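Long-range contacts in beta-N-acetylhexosaminidase (Arthrobacter aurescens, PDB 3RCN), which probably hydrolyses terminal non-reducing N-acetyl-D-hexosamine residues of N-acetyl-beta-D-hexosaminides, as a member of glycoside hydrolase family 20: residues 141-146 with 167-172; 147-152 with 457-462; 240-245 with 308-313; 249-254 with 272-277; 379-384 with 398-403. One frame throughout, in Å; residues are numbered along the deposited sequence.

Overall arrangement
All five contacts lie in the family 20 catalytic domain, an alpha-beta barrel. Contacts 1 and 5 pair parallel strands of its wall, and contact 3 joins strands 239-243 and 309-313 by a single bridge. Contact 1 meets contact 3 where strand 171-178 bonds to strand 239-243, their centres about 13 Å apart. Contact 5 is about 14 Å from contact 1, centre to centre. Contacts 2 and 4 lie beyond the strands, Trp-277 of contact 4 packing on Arg-149 and His-150 of contact 2. Along the chain, contact 4 nests inside contact 3, and all three later contacts inside contact 2, which joins the loops after the first and last barrel strands, near the predicted proton donor Glu-316.

Contact 1 of 5, residues 141-146 with 167-172; sequences RGTMLD and HKLNVL
The guanidinium of Arg-141 has the amide of Asn-170 over one face and the carbonyl oxygen of Lys-168 at its edge, in plane. Asn-170 CG sits 3.4 Å above the guanidinium plane, offset toward the rim, and the two flat groups are turned 42° from each other. At the edge, NE and NH1 of Arg-141 grip Lys-168 O side-on, NE at 2.9 Å and NH1 at 3.0 Å. A bend at chi3 (-65°) brings the guanidinium back to that carbonyl. The same asparagine also reaches the arginine backbone: Arg-141 N donates to Asn-170 OD1 at 2.8 Å, close to straight at 167°. This bond leaves ND2 turned to the guanidinium, but as a second donor it does not bond there; it serves Gly-139 O and Glu-78 OE2 instead.

Farther along, the backbones run as parallel strands, with Val-171 N bonded to Arg-141 O and Thr-143 N to Val-171 O at 2.9 Å. On the face carrying Thr-143 and Leu-145, Leu-172 CD1 touches Leu-145 CB at 3.9 Å, beneath Phe-160 and Met-164 of helix 154-166. This is the beta-alpha-beta unit that opens the barrel, and Lys-168, with positive phi, closes a Schellman motif at the end of its helix.

Arg-141 NH2 forms a salt bridge with Glu-78 OE1 and bonds to Phe-138 O. The buried cation is therefore met by the carboxylate of Glu-78 and the carbonyls of Phe-138 and Lys-168; the latter lies just past the C-terminal end of the helix, where the helix dipole would probably favour the cation.

Contact 2 of 5, residues 147-152 with 457-462; sequences VARHFM and WSEHLD
Ser-458 O is gripped by two donors: His-150 ND1 across the contact and Leu-461 N within its own loop, arriving from opposite faces of the carbonyl plane. The His-150 ND1 bond is 2.7 Å long and nearly straight at 168°, with Ser-458 O in the ring plane. CG of His-150 lies anti to the carbonyl carbon (chi1 -75°), which swings the ring to Ser-458 O; separately, His-150 N donates to Ser-458 OG at 3.0 Å. That hydroxyl bonds to Asp-146 O, at the end of strand 140-146. One face of the imidazole lies under Asp-462 CA, which stands 3.8 Å from the ring centroid and 10° off the normal, a CH-pi contact. The carboxylate of Asp-462 makes a salt bridge with Arg-215 of the second subunit.

Arg-149 and Glu-459 run side by side, pointing the same way. Glu-459 OE2 lies over one face of the guanidinium, 3.6 Å from NH1, a salt bridge of charge alone, with no N-H aimed at the oxygen. NE is hydrogen-bonded to Gln-180 OE1, NH1 has a second salt bridge, to Asp-146 OD2, and NH2 makes a weak bond to a bound glycerol.

Both loops follow the C-terminal ends of barrel strands, 140-146 and 449-456. Arg-149 lies about 6 Å, side chain to side chain, from the predicted proton donor Glu-316, as expected of an active-site rim in a TIM barrel.

Contact 3 of 5, residues 240-245 with 308-313; sequences VIPEID and PWISLG
Glu-243 lies extended past Ser-311, whose CB stands 3.5 Å from Glu-243 CB, while Ile-241 crosses Trp-309 at a slant farther back on the same side of the strands. There Ile-241 CD1 approaches Trp-309 CE3 to 4.0 Å, and Ile-241 CG2 turns to the CB of Ser-311. Pro-242 and Ile-310 take the other side; CG of the proline and CG1 of the isoleucine come within 4.4 Å, with Val-301 and Val-302 of helix 288-304 against them. With CG anti to the backbone N (chi1 180°), Glu-243 sends its carboxylate onward to His-173 NE2 and His-175 ND1 through OE1, and to Trp-365 NE1 through OE2.

This alternation is that of a barrel wall: polar Glu-243 and Ser-311 turn to residues of other strands, apolar Pro-242 and Ile-310 to the helical layer. The segment axes, of strands 240-243 and 309-313, pass at 4.9 Å with 28° between their directions. Glu-243 and Ser-311 form a single bridge. Its two bonds run from Ser-311 N to Pro-242 O at 2.9 Å and from Ile-244 N to Ser-311 O at 3.1 Å.

At the C-terminal end the carboxylate of Asp-245 takes the side of Gly-313 where a side chain would begin, OD1 lying 3.4 Å from CA. The same oxygen accepts from Gly-314 N, and the Asp-245 side chain is about 7 Å from that of Glu-316, the predicted proton donor.

Contact 4 of 5, residues 249-254 with 272-277; sequences HSQAAI and EVWTRW
Gln-251 NE2 donates to Glu-272 O at 2.9 Å, with an N-H...O angle of 167° and the oxygen in the amide plane. The side chains of Gln-251 and Trp-274 cross at about a right angle, their amide and ring planes 42° apart: Gln-251 OE1 lies over one face of the indole, 3.7 Å above its plane and offset toward the rim. Beside this, Ala-252 CB touches Val-273 CG1 loosely at 4.4 Å.

Gln-251 reaches this place from the first turn of helix 251-256 by an extended chain, CG anti to the backbone N (chi1 -168°). Asp-179 ties both sides together, taking the backbone N of Gln-251 at OD2 and bonding to the backbone of Trp-274. The opposite face of the indole carries Arg-276 CG, 3.4 Å above the plane and also offset, so each face is met near its rim. Arg-276 is fixed by NE and NH2, which together grip Trp-277 O. Trp-274 NE1 and Arg-276 NH1 make weak bonds to one glycerol; that, and the ring's position about 8 Å from the Glu-316 side chain, is consistent with a pocket wall near the predicted acid.

Because NE2 meets a carbonyl and OE1 the N-H of Asn-280 ND2, the orientation of the glutamine amide is set by its partners.

Contact 5 of 5, residues 379-384 with 398-403; sequences VASWRG and VVMCPE
Val-398 pairs in parallel with Val-379; it lies on strand 397-400, which closes a beta-alpha-beta unit of the barrel opened by strand 378-381, with helix 385-393 as the crossover. The axes of the short segments 379-381 and 398-400 pass at 4.9 Å with 26° between them. Val-399 then bonds twice, its N to Val-379 O at 3.0 Å and its O receiving Ser-381 N at 3.1 Å; its CG2 packs on Ala-380 CB. Met-400, a selenomethionine, sits on the same face as Ser-381 and lays SE 4.0 Å from Ser-381 CB. Bends at chi2 and chi3 carry its CE to the carbonyls of Arg-383 and Gly-384, where Gly-384 is the N-cap of the crossover helix.

Cys-401 continues the bonding beyond the strand: its N donates to Ser-381 O, and SG rests 3.9 Å from Ala-380 CB. Across from Trp-382, Pro-402 brings its CA to Trp-382 O in a CA-H...O contact. Glu-403 ends the walk with N bonded to Trp-382 O at 2.9 Å, almost straight at 173°. Its extended side chain carries OE2 to a salt bridge with Arg-533, while OE1 stands 4.2 Å from Trp-382 CE3.

Contact 1 of 5, residues 141-146 with 167-172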
# COMPACT_ATOMS: atom_id res chain seq x y z
N ARG A 141 8.17 23.27 -0.02
CA ARG A 141 7.86 22.57 1.22
C ARG A 141 8.08 21.08 0.97
O ARG A 141 7.24 20.40 0.36
CB ARG A 141 6.41 22.86 1.59
CG ARG A 141 6.07 24.36 1.49
CD ARG A 141 4.61 24.71 1.77
NE ARG A 141 3.70 24.15 0.77
CZ ARG A 141 3.57 24.58 -0.48
NH1 ARG A 141 2.71 23.99 -1.31
NH2 ARG A 141 4.31 25.59 -0.92
N GLY A 142 9.19 20.58 1.50
CA GLY A 142 9.70 19.31 1.06
C GLY A 142 9.59 18.16 2.02
O GLY A 142 9.39 18.34 3.22
N THR A 143 9.81 16.96 1.49
CA THR A 143 10.09 15.79 2.28
C THR A 143 11.04 14.94 1.46
O THR A 143 10.85 14.76 0.25
CB THR A 143 8.83 14.94 2.58
OG1 THR A 143 7.90 15.70 3.37
CG2 THR A 143 9.20 13.69 3.33
N MSE A 144 12.03 14.39 2.13
CA MSE A 144 12.90 13.44 1.48
C MSE A 144 12.56 12.04 1.94
O MSE A 144 12.24 11.80 3.10
CB MSE A 144 14.35 13.72 1.80
CG MSE A 144 15.29 13.05 0.86
SE MSE A 144 16.87 12.47 1.79
CE MSE A 144 16.05 10.97 2.72
N LEU A 145 12.64 11.11 1.02
CA LEU A 145 12.32 9.74 1.30
C LEU A 145 13.48 8.88 0.85
O LEU A 145 13.82 8.86 -0.33
CB LEU A 145 11.06 9.37 0.52
CG LEU A 145 10.55 7.95 0.65
CD1 LEU A 145 10.53 7.51 2.13
CD2 LEU A 145 9.18 7.85 -0.00
N ASP A 146 14.10 8.16 1.79
CA ASP A 146 15.22 7.31 1.43
C ASP A 146 14.66 5.91 1.11
O ASP A 146 14.22 5.17 1.99
CB ASP A 146 16.15 7.28 2.65
CG ASP A 146 17.28 6.29 2.50
OD1 ASP A 146 17.51 5.78 1.38
OD2 ASP A 146 17.95 6.02 3.54
N HIS A 167 -1.26 17.31 3.21
CA HIS A 167 -0.62 18.30 4.07
C HIS A 167 -0.09 19.52 3.29
O HIS A 167 0.53 20.41 3.87
CB HIS A 167 0.48 17.66 4.90
CG HIS A 167 -0.03 16.70 5.92
ND1 HIS A 167 -0.26 15.37 5.65
CD2 HIS A 167 -0.39 16.88 7.21
CE1 HIS A 167 -0.71 14.77 6.73
NE2 HIS A 167 -0.80 15.67 7.70
N LYS A 168 -0.37 19.55 1.99
CA LYS A 168 0.02 20.64 1.11
C LYS A 168 1.53 20.75 0.91
O LYS A 168 2.03 21.81 0.58
CB LYS A 168 -0.52 21.97 1.64
CG LYS A 168 -2.06 22.11 1.62
CD LYS A 168 -2.49 23.50 2.14
CE LYS A 168 -3.97 23.82 1.89
NZ LYS A 168 -4.91 23.05 2.75
N LEU A 169 2.24 19.64 1.11
CA LEU A 169 3.66 19.54 0.80
C LEU A 169 3.79 19.42 -0.71
O LEU A 169 3.07 18.62 -1.32
CB LEU A 169 4.29 18.33 1.49
CG LEU A 169 4.26 18.45 3.02
CD1 LEU A 169 4.55 17.13 3.71
CD2 LEU A 169 5.21 19.53 3.51
N ASN A 170 4.60 20.29 -1.31
CA ASN A 170 4.87 20.26 -2.75
C ASN A 170 6.16 19.63 -3.30
O ASN A 170 6.34 19.56 -4.51
CB ASN A 170 4.64 21.64 -3.37
CG ASN A 170 5.61 22.66 -2.86
OD1 ASN A 170 6.54 22.34 -2.12
ND2 ASN A 170 5.41 23.91 -3.26
N VAL A 171 7.07 19.16 -2.45
CA VAL A 171 8.30 18.57 -2.98
C VAL A 171 8.64 17.24 -2.35
O VAL A 171 8.61 17.10 -1.13
CB VAL A 171 9.57 19.51 -2.86
CG1 VAL A 171 10.81 18.81 -3.39
CG2 VAL A 171 9.38 20.79 -3.62
N LEU A 172 8.96 16.28 -3.19
CA LEU A 172 9.38 14.97 -2.72
C LEU A 172 10.75 14.72 -3.27
O LEU A 172 10.95 14.64 -4.49
CB LEU A 172 8.44 13.86 -3.19
CG LEU A 172 9.05 12.45 -3.04
CD1 LEU A 172 9.12 12.00 -1.57
CD2 LEU A 172 8.26 11.44 -3.85

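Contact 2 of 5, residues 147-152 with 457-462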
# COMPACT_ATOMS: atom_id res chain seq x y z
N VAL A 147 14.65 5.58 -0.17
CA VAL A 147 14.31 4.25 -0.65
C VAL A 147 15.54 3.41 -0.99
O VAL A 147 15.44 2.30 -1.51
CB VAL A 147 13.34 4.30 -1.82
CG1 VAL A 147 12.15 5.16 -1.44
CG2 VAL A 147 14.04 4.83 -3.05
N ALA A 148 16.71 3.98 -0.78
CA ALA A 148 17.94 3.27 -1.07
C ALA A 148 18.25 2.29 0.05
O ALA A 148 18.65 1.15 -0.19
CB ALA A 148 19.10 4.25 -1.28
N ARG A 149 18.07 2.73 1.29
CA ARG A 149 18.37 1.88 2.43
C ARG A 149 17.33 0.76 2.58
O ARG A 149 17.69 -0.42 2.63
CB ARG A 149 18.52 2.72 3.70
CG ARG A 149 19.92 3.25 3.93
CD ARG A 149 20.44 4.11 2.76
NE ARG A 149 21.75 4.68 3.09
CZ ARG A 149 21.93 5.87 3.66
NH1 ARG A 149 20.89 6.64 3.96
NH2 ARG A 149 23.16 6.28 3.93
N HIS A 150 16.06 1.12 2.61
CA HIS A 150 14.97 0.14 2.51
C HIS A 150 14.01 0.46 1.37
O HIS A 150 13.38 1.53 1.34
CB HIS A 150 14.24 -0.06 3.84
CG HIS A 150 15.03 -0.86 4.82
ND1 HIS A 150 15.77 -0.29 5.82
CD2 HIS A 150 15.25 -2.20 4.89
CE1 HIS A 150 16.40 -1.24 6.50
NE2 HIS A 150 16.10 -2.41 5.96
N PHE A 151 13.94 -0.48 0.43
CA PHE A 151 13.10 -0.33 -0.74
C PHE A 151 11.65 -0.25 -0.31
O PHE A 151 11.17 -1.10 0.45
CB PHE A 151 13.30 -1.53 -1.66
CG PHE A 151 12.35 -1.56 -2.81
CD1 PHE A 151 12.51 -0.68 -3.88
CD2 PHE A 151 11.30 -2.46 -2.83
CE1 PHE A 151 11.64 -0.69 -4.94
CE2 PHE A 151 10.41 -2.49 -3.89
CZ PHE A 151 10.58 -1.60 -4.95
N MSE A 152 10.95 0.78 -0.77
CA MSE A 152 9.53 0.90 -0.49
C MSE A 152 8.71 0.48 -1.71
O MSE A 152 8.86 1.04 -2.80
CB MSE A 152 9.16 2.31 -0.04
CG MSE A 152 7.68 2.42 0.29
SE MSE A 152 7.10 4.10 1.09
CE MSE A 152 7.87 3.84 2.88
N TRP A 457 15.52 9.16 6.83
CA TRP A 457 16.53 8.20 6.41
C TRP A 457 16.08 6.83 6.87
O TRP A 457 15.61 6.67 7.98
CB TRP A 457 17.90 8.55 6.97
CG TRP A 457 18.35 9.90 6.51
CD1 TRP A 457 18.28 11.07 7.20
CD2 TRP A 457 18.89 10.22 5.22
NE1 TRP A 457 18.76 12.10 6.43
CE2 TRP A 457 19.14 11.60 5.21
CE3 TRP A 457 19.21 9.47 4.08
CZ2 TRP A 457 19.70 12.26 4.11
CZ3 TRP A 457 19.75 10.12 2.99
CH2 TRP A 457 19.99 11.50 3.01
N SER A 458 16.18 5.85 5.97
CA SER A 458 15.52 4.56 6.13
C SER A 458 16.34 3.40 6.70
O SER A 458 15.87 2.26 6.67
CB SER A 458 14.75 4.15 4.87
OG SER A 458 15.62 3.78 3.81
N GLU A 459 17.55 3.66 7.18
CA GLU A 459 18.40 2.59 7.70
C GLU A 459 17.62 1.67 8.63
O GLU A 459 17.67 0.45 8.50
CB GLU A 459 19.57 3.16 8.54
CG GLU A 459 20.69 3.81 7.76
CD GLU A 459 20.51 5.32 7.62
OE1 GLU A 459 19.36 5.81 7.74
OE2 GLU A 459 21.52 6.01 7.40
N HIS A 460 16.92 2.28 9.58
CA HIS A 460 16.18 1.51 10.57
C HIS A 460 14.68 1.34 10.31
O HIS A 460 14.00 0.65 11.07
CB HIS A 460 16.43 2.13 11.94
CG HIS A 460 17.88 2.38 12.20
ND1 HIS A 460 18.83 1.40 12.05
CD2 HIS A 460 18.54 3.50 12.55
CE1 HIS A 460 20.02 1.90 12.33
NE2 HIS A 460 19.88 3.17 12.63
N LEU A 461 14.16 1.93 9.24
CA LEU A 461 12.76 1.74 8.97
C LEU A 461 12.64 0.72 7.85
O LEU A 461 12.69 1.06 6.66
CB LEU A 461 12.16 3.09 8.55
CG LEU A 461 12.76 4.28 9.33
CD1 LEU A 461 12.36 5.61 8.73
CD2 LEU A 461 12.41 4.24 10.84
N ASP A 462 12.34 -0.51 8.26
CA ASP A 462 12.36 -1.67 7.37
C ASP A 462 10.99 -2.10 6.83
O ASP A 462 10.87 -3.13 6.18
CB ASP A 462 13.12 -2.83 8.01
CG ASP A 462 12.56 -3.22 9.36
OD1 ASP A 462 11.89 -2.37 9.99
OD2 ASP A 462 12.80 -4.37 9.78

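Contact 3 of 5, residues 240-245 with 308-313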
# COMPACT_ATOMS: atom_id res chain seq x y z
N VAL A 240 8.93 15.93 -8.03
CA VAL A 240 9.80 14.85 -7.59
C VAL A 240 11.25 15.11 -8.00
O VAL A 240 11.60 15.04 -9.18
CB VAL A 240 9.37 13.49 -8.16
CG1 VAL A 240 10.34 12.41 -7.73
CG2 VAL A 240 7.95 13.12 -7.70
N ILE A 241 12.09 15.40 -7.01
CA ILE A 241 13.52 15.61 -7.25
C ILE A 241 14.28 14.31 -6.98
O ILE A 241 14.40 13.88 -5.84
CB ILE A 241 14.06 16.70 -6.34
CG1 ILE A 241 13.50 18.07 -6.75
CG2 ILE A 241 15.59 16.69 -6.33
CD1 ILE A 241 13.68 19.14 -5.69
N PRO A 242 14.78 13.67 -8.04
CA PRO A 242 15.52 12.42 -7.85
C PRO A 242 16.92 12.73 -7.40
O PRO A 242 17.45 13.78 -7.74
CB PRO A 242 15.55 11.83 -9.25
CG PRO A 242 15.55 13.04 -10.16
CD PRO A 242 14.73 14.09 -9.45
N GLU A 243 17.52 11.83 -6.65
CA GLU A 243 18.91 12.00 -6.26
C GLU A 243 19.69 10.76 -6.64
O GLU A 243 19.32 9.65 -6.25
CB GLU A 243 19.04 12.27 -4.77
CG GLU A 243 20.48 12.46 -4.31
CD GLU A 243 20.61 12.60 -2.80
OE1 GLU A 243 19.57 12.71 -2.12
OE2 GLU A 243 21.75 12.60 -2.30
N ILE A 244 20.75 10.95 -7.42
CA ILE A 244 21.77 9.92 -7.56
C ILE A 244 23.01 10.44 -6.87
O ILE A 244 23.67 11.34 -7.38
CB ILE A 244 22.08 9.63 -9.03
CG1 ILE A 244 20.87 8.95 -9.71
CG2 ILE A 244 23.28 8.73 -9.13
CD1 ILE A 244 19.79 9.91 -10.13
N ASP A 245 23.35 9.86 -5.73
CA ASP A 245 24.37 10.43 -4.88
C ASP A 245 25.76 10.05 -5.41
O ASP A 245 26.03 8.87 -5.64
CB ASP A 245 24.20 9.93 -3.45
CG ASP A 245 24.87 10.82 -2.43
OD1 ASP A 245 25.83 11.55 -2.80
OD2 ASP A 245 24.44 10.78 -1.25
N PRO A 308 12.91 20.57 -12.54
CA PRO A 308 13.97 21.55 -12.84
C PRO A 308 15.26 21.32 -12.05
O PRO A 308 16.32 21.73 -12.51
CB PRO A 308 13.35 22.91 -12.46
CG PRO A 308 11.86 22.64 -12.38
CD PRO A 308 11.71 21.20 -11.98
N TRP A 309 15.18 20.69 -10.88
CA TRP A 309 16.38 20.30 -10.13
C TRP A 309 16.61 18.80 -10.20
O TRP A 309 15.66 18.02 -10.23
CB TRP A 309 16.28 20.69 -8.66
CG TRP A 309 16.03 22.13 -8.40
CD1 TRP A 309 16.97 23.12 -8.30
CD2 TRP A 309 14.76 22.75 -8.20
NE1 TRP A 309 16.35 24.32 -8.05
CE2 TRP A 309 15.00 24.13 -7.99
CE3 TRP A 309 13.44 22.28 -8.20
CZ2 TRP A 309 13.96 25.04 -7.76
CZ3 TRP A 309 12.41 23.19 -7.97
CH2 TRP A 309 12.68 24.56 -7.76
N ILE A 310 17.87 18.40 -10.19
CA ILE A 310 18.24 17.00 -10.08
C ILE A 310 19.34 16.92 -9.04
O ILE A 310 20.27 17.71 -9.08
CB ILE A 310 18.70 16.48 -11.44
CG1 ILE A 310 17.48 16.33 -12.35
CG2 ILE A 310 19.47 15.17 -11.30
CD1 ILE A 310 17.78 15.73 -13.68
N SER A 311 19.22 16.03 -8.07
CA SER A 311 20.15 16.03 -6.94
C SER A 311 21.34 15.12 -7.18
O SER A 311 21.19 13.98 -7.61
CB SER A 311 19.45 15.65 -5.64
OG SER A 311 20.39 15.47 -4.59
N LEU A 312 22.53 15.68 -6.99
CA LEU A 312 23.76 14.90 -7.06
C LEU A 312 24.34 14.49 -5.72
O LEU A 312 25.39 13.85 -5.68
CB LEU A 312 24.82 15.59 -7.92
CG LEU A 312 24.40 15.76 -9.39
CD1 LEU A 312 25.45 16.55 -10.15
CD2 LEU A 312 24.16 14.41 -10.03
N GLY A 313 23.68 14.84 -4.62
CA GLY A 313 24.28 14.51 -3.34
C GLY A 313 25.54 15.31 -3.06
O GLY A 313 25.49 16.52 -2.92

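Contact 4 of 5, residues 249-254 with 272-277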
# COMPACT_ATOMS: atom_id res chain seq x y z
N HIS A 249 28.81 7.39 -1.21
CA HIS A 249 27.61 6.54 -1.14
C HIS A 249 27.39 5.75 -2.42
O HIS A 249 26.29 5.61 -2.88
CB HIS A 249 26.36 7.39 -0.84
CG HIS A 249 26.42 8.05 0.50
ND1 HIS A 249 27.04 9.26 0.71
CD2 HIS A 249 25.98 7.63 1.72
CE1 HIS A 249 26.96 9.58 1.99
NE2 HIS A 249 26.33 8.60 2.62
N SER A 250 28.48 5.36 -3.06
CA SER A 250 28.41 4.67 -4.33
C SER A 250 28.61 3.16 -4.40
O SER A 250 28.60 2.60 -5.49
CB SER A 250 29.25 5.40 -5.36
OG SER A 250 28.73 6.71 -5.50
N GLN A 251 28.84 2.49 -3.27
CA GLN A 251 29.18 1.06 -3.35
C GLN A 251 28.19 0.14 -4.11
O GLN A 251 28.57 -0.93 -4.57
CB GLN A 251 29.47 0.47 -1.98
CG GLN A 251 30.11 -0.90 -2.06
CD GLN A 251 30.77 -1.30 -0.77
OE1 GLN A 251 31.32 -0.45 -0.06
NE2 GLN A 251 30.73 -2.59 -0.45
N ALA A 252 26.93 0.53 -4.24
CA ALA A 252 25.98 -0.31 -4.96
C ALA A 252 26.31 -0.28 -6.44
O ALA A 252 26.38 -1.33 -7.08
CB ALA A 252 24.53 0.12 -4.71
N ALA A 253 26.54 0.92 -6.98
CA ALA A 253 26.97 1.08 -8.36
C ALA A 253 28.34 0.41 -8.64
O ALA A 253 28.55 -0.21 -9.68
CB ALA A 253 27.00 2.55 -8.74
N ILE A 254 29.27 0.53 -7.69
CA ILE A 254 30.57 -0.11 -7.80
C ILE A 254 30.47 -1.65 -7.83
O ILE A 254 31.18 -2.30 -8.59
CB ILE A 254 31.54 0.37 -6.69
CG1 ILE A 254 31.83 1.87 -6.85
CG2 ILE A 254 32.85 -0.41 -6.72
CD1 ILE A 254 32.36 2.52 -5.61
N GLU A 272 30.75 -6.11 -3.27
CA GLU A 272 29.32 -6.41 -3.28
C GLU A 272 28.50 -5.29 -2.62
O GLU A 272 29.06 -4.45 -1.91
CB GLU A 272 29.04 -7.77 -2.64
CG GLU A 272 29.22 -7.81 -1.14
CD GLU A 272 28.63 -9.07 -0.53
OE1 GLU A 272 28.87 -10.17 -1.10
OE2 GLU A 272 27.92 -8.97 0.51
N VAL A 273 27.19 -5.25 -2.86
CA VAL A 273 26.37 -4.18 -2.29
C VAL A 273 26.63 -4.11 -0.78
O VAL A 273 26.71 -5.13 -0.12
CB VAL A 273 24.86 -4.38 -2.58
CG1 VAL A 273 24.05 -3.26 -1.95
CG2 VAL A 273 24.59 -4.43 -4.07
N TRP A 274 26.79 -2.91 -0.23
CA TRP A 274 27.16 -2.79 1.19
C TRP A 274 26.06 -3.32 2.10
O TRP A 274 24.90 -3.03 1.87
CB TRP A 274 27.49 -1.35 1.57
CG TRP A 274 28.62 -1.24 2.55
CD1 TRP A 274 29.63 -2.16 2.75
CD2 TRP A 274 28.88 -0.16 3.46
NE1 TRP A 274 30.49 -1.71 3.73
CE2 TRP A 274 30.06 -0.49 4.17
CE3 TRP A 274 28.23 1.04 3.74
CZ2 TRP A 274 30.59 0.35 5.15
CZ3 TRP A 274 28.76 1.88 4.71
CH2 TRP A 274 29.93 1.53 5.40
N THR A 275 26.42 -4.10 3.11
CA THR A 275 25.43 -4.61 4.06
C THR A 275 25.28 -3.83 5.39
O THR A 275 24.46 -4.21 6.24
CB THR A 275 25.62 -6.11 4.37
OG1 THR A 275 26.78 -6.30 5.17
CG2 THR A 275 25.76 -6.89 3.09
N ARG A 276 26.03 -2.75 5.56
CA ARG A 276 25.99 -2.02 6.83
C ARG A 276 25.71 -0.55 6.63
O ARG A 276 25.71 -0.06 5.50
CB ARG A 276 27.27 -2.22 7.65
CG ARG A 276 28.55 -1.99 6.86
CD ARG A 276 29.68 -1.53 7.76
NE ARG A 276 29.53 -0.13 8.15
CZ ARG A 276 30.52 0.61 8.66
NH1 ARG A 276 31.73 0.09 8.82
NH2 ARG A 276 30.30 1.87 8.99
N TRP A 277 25.40 0.13 7.73
CA TRP A 277 25.14 1.56 7.68
C TRP A 277 26.41 2.40 7.86
O TRP A 277 27.50 1.86 8.03
CB TRP A 277 24.09 1.95 8.74
CG TRP A 277 22.90 0.97 8.82
CD1 TRP A 277 22.43 0.37 9.94
CD2 TRP A 277 22.08 0.50 7.74
NE1 TRP A 277 21.37 -0.44 9.63
CE2 TRP A 277 21.14 -0.39 8.28
CE3 TRP A 277 22.06 0.73 6.36
CZ2 TRP A 277 20.18 -1.03 7.50
CZ3 TRP A 277 21.11 0.09 5.59
CH2 TRP A 277 20.18 -0.79 6.16

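Contact 5 of 5, residues 379-384 with 398-403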
# COMPACT_ATOMS: atom_id res chain seq x y z
N VAL A 379 21.32 24.42 -2.73
CA VAL A 379 21.95 23.75 -1.61
C VAL A 379 20.93 23.31 -0.57
O VAL A 379 20.11 24.10 -0.13
CB VAL A 379 22.99 24.64 -0.95
CG1 VAL A 379 23.73 23.87 0.15
CG2 VAL A 379 23.96 25.14 -1.98
N ALA A 380 21.01 22.05 -0.15
CA ALA A 380 20.20 21.59 0.97
C ALA A 380 21.08 21.58 2.21
O ALA A 380 21.93 20.70 2.37
CB ALA A 380 19.65 20.20 0.69
N SER A 381 20.83 22.53 3.10
CA SER A 381 21.73 22.76 4.22
C SER A 381 21.30 22.00 5.47
O SER A 381 20.30 22.35 6.10
CB SER A 381 21.77 24.25 4.54
OG SER A 381 22.60 24.46 5.68
N TRP A 382 22.10 21.01 5.84
CA TRP A 382 21.87 20.23 7.05
C TRP A 382 22.60 20.79 8.27
O TRP A 382 22.36 20.37 9.40
CB TRP A 382 22.29 18.78 6.81
CG TRP A 382 23.64 18.69 6.21
CD1 TRP A 382 23.95 18.66 4.88
CD2 TRP A 382 24.88 18.64 6.91
NE1 TRP A 382 25.31 18.59 4.71
CE2 TRP A 382 25.91 18.57 5.95
CE3 TRP A 382 25.23 18.64 8.27
CZ2 TRP A 382 27.25 18.51 6.29
CZ3 TRP A 382 26.56 18.57 8.61
CH2 TRP A 382 27.56 18.51 7.63
N ARG A 383 23.49 21.76 8.04
CA ARG A 383 24.14 22.48 9.13
C ARG A 383 23.15 23.52 9.66
O ARG A 383 22.03 23.65 9.16
CB ARG A 383 25.42 23.14 8.64
CG ARG A 383 26.05 22.48 7.41
CD ARG A 383 27.40 23.11 7.04
NE ARG A 383 28.51 22.44 7.73
CZ ARG A 383 29.54 21.84 7.13
NH1 ARG A 383 29.63 21.83 5.80
NH2 ARG A 383 30.48 21.26 7.86
N GLY A 384 23.56 24.27 10.67
CA GLY A 384 22.67 25.25 11.27
C GLY A 384 22.49 26.51 10.43
O GLY A 384 22.75 26.52 9.22
N VAL A 398 18.91 28.22 -1.45
CA VAL A 398 18.99 27.39 -0.27
C VAL A 398 17.61 26.83 0.14
O VAL A 398 16.59 27.49 -0.02
CB VAL A 398 19.58 28.20 0.89
CG1 VAL A 398 19.50 27.45 2.21
CG2 VAL A 398 21.01 28.60 0.57
N VAL A 399 17.60 25.59 0.63
CA VAL A 399 16.47 25.05 1.36
C VAL A 399 17.02 24.49 2.67
O VAL A 399 18.04 23.80 2.67
CB VAL A 399 15.74 23.96 0.57
CG1 VAL A 399 15.20 24.52 -0.72
CG2 VAL A 399 16.68 22.82 0.26
N MSE A 400 16.37 24.80 3.79
CA MSE A 400 16.86 24.35 5.09
C MSE A 400 16.33 22.96 5.48
O MSE A 400 15.13 22.69 5.40
CB MSE A 400 16.52 25.35 6.19
CG MSE A 400 17.05 26.74 5.94
SE MSE A 400 19.00 26.80 6.03
CE MSE A 400 19.19 26.03 7.83
N CYS A 401 17.26 22.10 5.86
CA CYS A 401 16.93 20.84 6.49
C CYS A 401 17.97 20.53 7.55
O CYS A 401 18.79 19.63 7.38
CB CYS A 401 16.84 19.71 5.46
SG CYS A 401 18.14 19.71 4.21
N PRO A 402 17.95 21.28 8.65
CA PRO A 402 18.95 21.10 9.71
C PRO A 402 18.89 19.69 10.28
O PRO A 402 17.80 19.21 10.59
CB PRO A 402 18.54 22.12 10.77
CG PRO A 402 17.65 23.09 10.07
CD PRO A 402 16.98 22.34 8.97
N GLU A 403 20.04 19.04 10.42
CA GLU A 403 20.12 17.70 10.98
C GLU A 403 19.62 17.62 12.41
O GLU A 403 19.18 16.57 12.86
CB GLU A 403 21.56 17.18 10.92
CG GLU A 403 21.75 15.78 11.51
CD GLU A 403 23.23 15.41 11.73
OE1 GLU A 403 24.11 16.30 11.62
OE2 GLU A 403 23.50 14.23 12.02